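Local coordinates for possible exported protein (Mycobacterium tuberculosis, PDB 3MAY) that binds heme and delivers it to membrane transport proteins as part of the mycobacterial heme-iron acquisition system, at residues Pro60-Ala63 against Ser64-Ala68. Numbering follows the deposited sequence.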
ATOM      1  N   PRO C  60      22.185  10.589   1.865  1.00 55.72           N
ATOM      2  CA  PRO C  60      21.438  10.814   3.119  1.00 55.49           C
ATOM      3  C   PRO C  60      20.839  12.236   3.235  1.00 53.94           C
ATOM      4  O   PRO C  60      19.836  12.437   3.922  1.00 53.64           O
ATOM      5  CB  PRO C  60      22.484  10.564   4.228  1.00 58.44           C
ATOM      6  CG  PRO C  60      23.871  10.669   3.548  1.00 58.86           C
ATOM      7  CD  PRO C  60      23.628  10.317   2.079  1.00 57.68           C
ATOM      8  N   LYS C  61      21.465  13.191   2.562  1.00 52.94           N
ATOM      9  CA  LYS C  61      20.921  14.500   2.297  1.00 52.09           C
ATOM     10  C   LYS C  61      19.545  14.369   1.664  1.00 50.44           C
ATOM     11  O   LYS C  61      18.574  15.035   2.114  1.00 50.11           O
ATOM     12  CB  LYS C  61      21.827  15.242   1.322  1.00 52.99           C
ATOM     13  CG  LYS C  61      21.871  16.706   1.582  1.00 54.68           C
ATOM     14  CD  LYS C  61      21.887  17.538   0.286  1.00 57.95           C
ATOM     15  CE  LYS C  61      21.504  19.060   0.601  1.00 57.78           C
ATOM     16  NZ  LYS C  61      20.067  19.273   0.243  1.00 55.31           N
ATOM     17  N   VAL C  62      19.407  13.489   0.663  1.00 48.94           N
ATOM     18  CA  VAL C  62      18.055  13.318   0.103  1.00 46.98           C
ATOM     19  C   VAL C  62      17.059  12.854   1.116  1.00 47.36           C
ATOM     20  O   VAL C  62      15.960  13.429   1.170  1.00 47.45           O
ATOM     21  CB  VAL C  62      17.907  12.682  -1.311  1.00 46.39           C
ATOM     22  CG1 VAL C  62      19.084  11.939  -1.733  1.00 48.24           C
ATOM     23  CG2 VAL C  62      16.649  11.855  -1.463  1.00 45.34           C
ATOM     24  N   ALA C  63      17.430  11.908   1.990  1.00 48.12           N
ATOM     25  CA  ALA C  63      16.408  11.389   2.968  1.00 48.77           C
ATOM     26  C   ALA C  63      16.062  12.408   4.028  1.00 48.85           C
ATOM     27  O   ALA C  63      14.902  12.561   4.431  1.00 49.82           O
ATOM     28  CB  ALA C  63      16.813  10.108   3.637  1.00 50.74           C
ATOM     29  N   SER C  64      17.085  13.122   4.470  1.00 48.56           N
ATOM     30  CA  SER C  64      16.923  14.232   5.388  1.00 47.12           C
ATOM     31  C   SER C  64      16.078  15.400   4.783  1.00 45.34           C
ATOM     32  O   SER C  64      15.284  16.027   5.494  1.00 44.93           O
ATOM     33  CB  SER C  64      18.324  14.629   5.825  1.00 47.43           C
ATOM     34  OG  SER C  64      18.390  15.965   6.167  1.00 48.98           O
ATOM     35  N   ASP C  65      16.219  15.655   3.470  1.00 44.35           N
ATOM     36  CA  ASP C  65      15.419  16.714   2.782  1.00 42.90           C
ATOM     37  C   ASP C  65      13.965  16.272   2.638  1.00 40.52           C
ATOM     38  O   ASP C  65      13.038  17.011   2.869  1.00 38.75           O
ATOM     39  CB  ASP C  65      15.982  17.024   1.374  1.00 42.74           C
ATOM     40  CG  ASP C  65      17.235  17.887   1.396  1.00 45.68           C
ATOM     41  OD1 ASP C  65      17.603  18.499   2.449  1.00 51.02           O
ATOM     42  OD2 ASP C  65      17.878  17.945   0.317  1.00 48.51           O
ATOM     43  N   LEU C  66      13.794  15.034   2.227  1.00 41.03           N
ATOM     44  CA  LEU C  66      12.483  14.480   2.089  1.00 41.74           C
ATOM     45  C   LEU C  66      11.760  14.557   3.408  1.00 42.93           C
ATOM     46  O   LEU C  66      10.682  15.155   3.474  1.00 42.96           O
ATOM     47  CB  LEU C  66      12.547  13.078   1.491  1.00 42.92           C
ATOM     48  CG  LEU C  66      12.811  13.183  -0.029  1.00 43.22           C
ATOM     49  CD1 LEU C  66      13.518  11.981  -0.632  1.00 42.20           C
ATOM     50  CD2 LEU C  66      11.512  13.452  -0.791  1.00 46.72           C
ATOM     51  N   HIS C  67      12.392  14.063   4.474  1.00 44.78           N
ATOM     52  CA  HIS C  67      11.897  14.292   5.842  1.00 46.02           C
ATOM     53  C   HIS C  67      11.473  15.746   6.134  1.00 45.77           C
ATOM     54  O   HIS C  67      10.407  15.973   6.687  1.00 47.20           O
ATOM     55  CB  HIS C  67      12.933  13.843   6.883  1.00 48.26           C
ATOM     56  CG  HIS C  67      12.410  13.857   8.282  1.00 52.54           C
ATOM     57  ND1 HIS C  67      11.542  12.892   8.757  1.00 56.10           N
ATOM     58  CD2 HIS C  67      12.591  14.734   9.297  1.00 56.21           C
ATOM     59  CE1 HIS C  67      11.226  13.170  10.012  1.00 59.61           C
ATOM     60  NE2 HIS C  67      11.845  14.286  10.364  1.00 60.06           N
ATOM     61  N   ALA C  68      12.278  16.736   5.755  1.00 44.51           N
ATOM     62  CA  ALA C  68      11.897  18.119   6.007  1.00 43.60           C
ATOM     63  C   ALA C  68      10.700  18.592   5.196  1.00 43.08           C
ATOM     64  O   ALA C  68       9.889  19.373   5.696  1.00 42.38           O
ATOM     65  CB  ALA C  68      13.073  19.051   5.788  1.00 43.38           C
TER
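Lys61 and Asp65, one helical turn apart on helix 60-69, close an i to i+4 salt bridge in which Lys61 NZ lies 2.6 Å from Asp65 OD2. The ammonium comes in on the syn lone pair of OD2, the side facing the other carboxylate oxygen; Lys61 NZ to Asp65 OD1 is longer, at 3.4 Å. Although the lysine CB starts out away from the second turn, bends at chi2 and chi4 bring the ammonium back to Asp65. In Asp65, CG sits anti to the carbonyl carbon (chi1 -77°), which carries the carboxylate back over the preceding turn.

The inward side is mainly apolar and tightly packed, with Val62 buried. Val62 CG2 and Leu66 CD1 come close, at a precise distance that is uncertain, the two side chains lying side by side and pointing the same way, and both pack on Phe56 of helix 46-57. Val62 also touches His55 and Thr32, and Leu66 reaches Met36 of helix 30-41. Four successive alpha-helical bonds hold the turns together: Ser64 N to Pro60 O, for example, spans 2.9 Å with an N-H...O angle of 169°. By contrast, Pro60, Ser64 and His67 are exposed and their side chains make little contact between the turns; the imidazole leads away, and Lys61 holds its salt bridge from the solvent side.

Asp65 OD2 also hydrogen-bonds Tyr25 OH, so one carboxylate oxygen serves two partners. Tyr25 is probably the axial ligand of the heme iron and His55 probably a further heme-binding residue; Asp65 is thus placed as a second-shell residue that can orient the tyrosine hydroxyl, and the salt bridge to Lys61 may help to fix the carboxylate.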